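Local coordinates for protein aspartate aminotransferase (Leishmania major, PDB 4H51) that probably transfers the amino group of aspartate to 2-oxoglutarate, as a homodimeric pyridoxal-phosphate-dependent aminotransferase of class I, at residues Gln197-Gln209 against Tyr232-Ala246. Residues are numbered along the deposited sequence; the frame is centred on the assembly and turned at random.
Sequences QCAHNPTGVDPSQ and YQGYASGSLDTDAYA
Gln-197 reaches the carbonyl of Asp-243 through its amide: NE2 donates to Asp-243 O at 2.9 Å, with an N-H...O angle of 152°. The acceptor lies nearly in the Gln-197 amide plane, whereas the donor is tilted from the Asp-243 carbonyl plane. A bend at chi2 (-78°) turns the amide to this position, and OE1 accepts from Ala-247 N, so both ends of the amide are held. Beside it, Cys-198 SG packs on Asp-243 CB, and Cys-198 CB meets Ala-236 CB at 3.9 Å. Ala-199 CB touches Tyr-232 CB at 3.6 Å. At the margin, the Gln-209 amide lies flat on one face of the Tyr-245 ring, the planes 4° apart, while Gln-209 CG makes a CH-pi contact 3.8 Å from the ring centroid. Water 2 bridges Cys-198 O and Tyr-232 N.

Behind this shell, Asp-206 holds the loop by the syn lone pair of each carboxylate oxygen: OD2 accepts from Ala-199 N (2.8 Å) and OD1 from His-200 N (3.0 Å). The contact joins segments following adjacent parallel strands of the central sheet, 192-196 and 225-230. Asn-201, before a cis peptide bond to Pro-202, sends ND2 to cofactor O3 of the modified lysine at position 265, and its OD1 accepts from Arg-392. Tyr-232 OH also bonds O3. Gripped from both segments at this one oxygen, the pyridoxal phosphate ring would be held in its orientation.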
# COMPACT_ATOMS: atom_id res chain seq x y z
N GLN B 197 11.39 5.09 18.34
CA GLN B 197 10.70 5.92 19.32
C GLN B 197 10.64 5.24 20.70
O GLN B 197 10.85 5.90 21.72
CB GLN B 197 9.31 6.29 18.79
CG GLN B 197 8.75 7.58 19.33
CD GLN B 197 8.19 7.47 20.74
OE1 GLN B 197 8.27 8.41 21.53
NE2 GLN B 197 7.55 6.38 21.03
N CYS B 198 10.41 3.93 20.70
CA CYS B 198 10.52 3.10 21.90
C CYS B 198 10.58 1.64 21.43
O CYS B 198 10.32 1.35 20.26
CB CYS B 198 9.34 3.36 22.86
SG CYS B 198 7.77 2.67 22.30
N ALA B 199 10.89 0.72 22.33
CA ALA B 199 10.89 -0.73 22.01
C ALA B 199 11.78 -1.02 20.81
O ALA B 199 11.36 -1.51 19.78
CB ALA B 199 9.48 -1.28 21.81
N HIS B 200 13.05 -0.66 20.95
CA HIS B 200 14.02 -0.89 19.90
C HIS B 200 13.96 -2.27 19.34
O HIS B 200 13.90 -3.27 20.10
CB HIS B 200 15.43 -0.61 20.45
CG HIS B 200 16.47 -0.56 19.36
ND1 HIS B 200 17.26 -1.59 19.05
CD2 HIS B 200 16.77 0.46 18.45
CE1 HIS B 200 18.03 -1.26 17.99
NE2 HIS B 200 17.74 -0.01 17.63
N ASN B 201 13.96 -2.33 18.01
CA ASN B 201 14.00 -3.57 17.24
C ASN B 201 15.35 -3.61 16.54
O ASN B 201 15.61 -2.78 15.66
CB ASN B 201 12.84 -3.61 16.26
CG ASN B 201 12.87 -4.84 15.35
OD1 ASN B 201 13.77 -5.66 15.44
ND2 ASN B 201 11.93 -4.91 14.44
N PRO B 202 16.21 -4.60 16.88
CA PRO B 202 15.98 -5.88 17.56
C PRO B 202 16.42 -6.07 19.01
O PRO B 202 16.24 -7.17 19.56
CB PRO B 202 16.77 -6.83 16.67
CG PRO B 202 18.06 -6.03 16.45
CD PRO B 202 17.53 -4.63 16.17
N THR B 203 16.95 -5.04 19.66
CA THR B 203 17.70 -5.22 20.89
C THR B 203 16.87 -5.06 22.16
O THR B 203 17.31 -5.52 23.20
CB THR B 203 18.85 -4.21 20.98
OG1 THR B 203 18.34 -2.91 21.24
CG2 THR B 203 19.75 -4.23 19.71
N GLY B 204 15.70 -4.39 22.07
CA GLY B 204 14.87 -4.08 23.23
C GLY B 204 15.50 -3.12 24.21
O GLY B 204 15.07 -3.01 25.37
N VAL B 205 16.60 -2.47 23.78
CA VAL B 205 17.26 -1.48 24.63
C VAL B 205 16.95 -0.09 24.13
O VAL B 205 17.23 0.20 22.98
CB VAL B 205 18.77 -1.68 24.67
CG1 VAL B 205 19.40 -0.62 25.56
CG2 VAL B 205 19.08 -3.08 25.26
N ASP B 206 16.36 0.72 24.98
CA ASP B 206 16.00 2.08 24.65
C ASP B 206 16.89 3.04 25.43
O ASP B 206 17.41 2.68 26.50
CB ASP B 206 14.53 2.39 25.02
CG ASP B 206 13.54 1.65 24.16
OD1 ASP B 206 13.97 1.12 23.12
OD2 ASP B 206 12.33 1.61 24.52
N PRO B 207 17.03 4.26 24.93
CA PRO B 207 17.60 5.32 25.77
C PRO B 207 16.72 5.58 26.97
O PRO B 207 15.51 5.50 26.84
CB PRO B 207 17.55 6.55 24.88
CG PRO B 207 17.41 6.04 23.47
CD PRO B 207 16.67 4.74 23.58
N SER B 208 17.32 5.92 28.11
CA SER B 208 16.58 6.45 29.24
C SER B 208 15.98 7.80 28.86
O SER B 208 16.39 8.45 27.89
CB SER B 208 17.52 6.63 30.42
OG SER B 208 18.47 7.64 30.17
N GLN B 209 15.06 8.28 29.67
CA GLN B 209 14.54 9.64 29.44
C GLN B 209 15.69 10.69 29.44
O GLN B 209 15.68 11.63 28.66
CB GLN B 209 13.49 9.98 30.50
CG GLN B 209 12.18 9.17 30.33
CD GLN B 209 11.01 9.68 31.20
OE1 GLN B 209 11.17 10.58 32.02
NE2 GLN B 209 9.86 9.08 31.03
N TYR B 232 5.76 0.39 18.06
CA TYR B 232 5.34 -0.35 19.28
C TYR B 232 4.87 0.50 20.43
O TYR B 232 5.04 0.07 21.59
CB TYR B 232 6.48 -1.22 19.80
CG TYR B 232 7.03 -2.19 18.83
CD1 TYR B 232 6.49 -3.47 18.68
CD2 TYR B 232 8.11 -1.84 18.05
CE1 TYR B 232 7.01 -4.37 17.77
CE2 TYR B 232 8.61 -2.70 17.13
CZ TYR B 232 8.08 -3.95 16.99
OH TYR B 232 8.67 -4.78 16.05
N GLN B 233 4.29 1.66 20.16
CA GLN B 233 3.83 2.55 21.22
C GLN B 233 2.88 1.79 22.13
O GLN B 233 1.87 1.22 21.66
CB GLN B 233 3.14 3.81 20.70
CG GLN B 233 3.03 4.86 21.76
CD GLN B 233 2.17 6.02 21.37
OE1 GLN B 233 1.93 6.24 20.19
NE2 GLN B 233 1.75 6.80 22.36
N GLY B 234 3.22 1.72 23.41
CA GLY B 234 2.52 0.80 24.33
C GLY B 234 3.41 -0.33 24.87
O GLY B 234 3.20 -0.76 26.02
N TYR B 235 4.38 -0.86 24.09
CA TYR B 235 5.05 -2.09 24.50
C TYR B 235 6.28 -1.87 25.40
O TYR B 235 6.63 -2.73 26.23
CB TYR B 235 5.44 -2.91 23.29
CG TYR B 235 4.33 -3.80 22.73
CD1 TYR B 235 4.00 -5.02 23.34
CD2 TYR B 235 3.61 -3.42 21.62
CE1 TYR B 235 2.99 -5.82 22.85
CE2 TYR B 235 2.61 -4.21 21.12
CZ TYR B 235 2.30 -5.39 21.71
OH TYR B 235 1.35 -6.17 21.19
N ALA B 236 6.95 -0.73 25.26
CA ALA B 236 8.06 -0.41 26.19
C ALA B 236 7.63 -0.44 27.65
O ALA B 236 8.36 -0.95 28.51
CB ALA B 236 8.72 0.91 25.83
N SER B 237 6.43 0.07 27.94
CA SER B 237 5.93 0.12 29.31
C SER B 237 4.54 -0.50 29.58
O SER B 237 4.23 -0.73 30.75
CB SER B 237 5.87 1.57 29.75
OG SER B 237 4.81 2.18 29.03
N GLY B 238 3.72 -0.73 28.56
CA GLY B 238 2.27 -0.91 28.71
C GLY B 238 1.42 0.36 28.83
O GLY B 238 0.17 0.30 28.87
N SER B 239 2.08 1.51 28.82
CA SER B 239 1.40 2.81 28.78
C SER B 239 1.74 3.61 27.53
O SER B 239 2.93 3.89 27.29
CB SER B 239 1.84 3.63 29.99
OG SER B 239 1.52 5.01 29.85
N LEU B 240 0.71 4.02 26.81
CA LEU B 240 0.83 4.86 25.59
C LEU B 240 1.47 6.20 25.92
O LEU B 240 2.35 6.67 25.17
CB LEU B 240 -0.52 5.11 24.94
CG LEU B 240 -1.29 3.94 24.33
CD1 LEU B 240 -2.66 4.42 23.94
CD2 LEU B 240 -0.51 3.41 23.12
N ASP B 241 1.04 6.79 27.04
CA ASP B 241 1.62 8.07 27.47
C ASP B 241 3.09 7.94 27.79
O ASP B 241 3.92 8.73 27.29
CB ASP B 241 0.85 8.67 28.64
CG ASP B 241 -0.43 9.36 28.21
OD1 ASP B 241 -0.58 9.82 27.06
OD2 ASP B 241 -1.31 9.46 29.05
N THR B 242 3.45 6.95 28.62
CA THR B 242 4.86 6.78 28.96
C THR B 242 5.71 6.50 27.75
O THR B 242 6.83 7.03 27.65
CB THR B 242 5.08 5.66 30.00
OG1 THR B 242 4.32 5.96 31.18
CG2 THR B 242 6.56 5.53 30.37
N ASP B 243 5.18 5.70 26.82
CA ASP B 243 5.97 5.25 25.65
C ASP B 243 6.18 6.34 24.64
O ASP B 243 7.12 6.27 23.92
CB ASP B 243 5.42 4.04 24.99
CG ASP B 243 5.65 2.79 25.80
OD1 ASP B 243 6.27 2.84 26.88
OD2 ASP B 243 5.17 1.76 25.29
N ALA B 244 5.38 7.40 24.69
CA ALA B 244 5.48 8.56 23.79
C ALA B 244 6.46 9.63 24.24
O ALA B 244 6.56 10.70 23.62
CB ALA B 244 4.09 9.18 23.62
N TYR B 245 7.20 9.39 25.32
CA TYR B 245 8.05 10.41 25.89
C TYR B 245 9.00 11.03 24.87
O TYR B 245 9.14 12.24 24.78
CB TYR B 245 8.86 9.84 27.08
CG TYR B 245 9.69 10.89 27.75
CD1 TYR B 245 9.13 11.70 28.75
CD2 TYR B 245 11.02 11.13 27.40
CE1 TYR B 245 9.87 12.67 29.38
CE2 TYR B 245 11.76 12.12 28.03
CZ TYR B 245 11.16 12.91 29.01
OH TYR B 245 11.86 13.91 29.68
N ALA B 246 9.65 10.19 24.07
CA ALA B 246 10.70 10.69 23.20
C ALA B 246 10.14 11.65 22.16
O ALA B 246 10.61 12.77 22.00
CB ALA B 246 11.50 9.53 22.58
O HOH W 1 9.71 7.21 24.00
O HOH W 2 8.01 2.06 18.87
O HOH W 3 9.38 6.80 28.64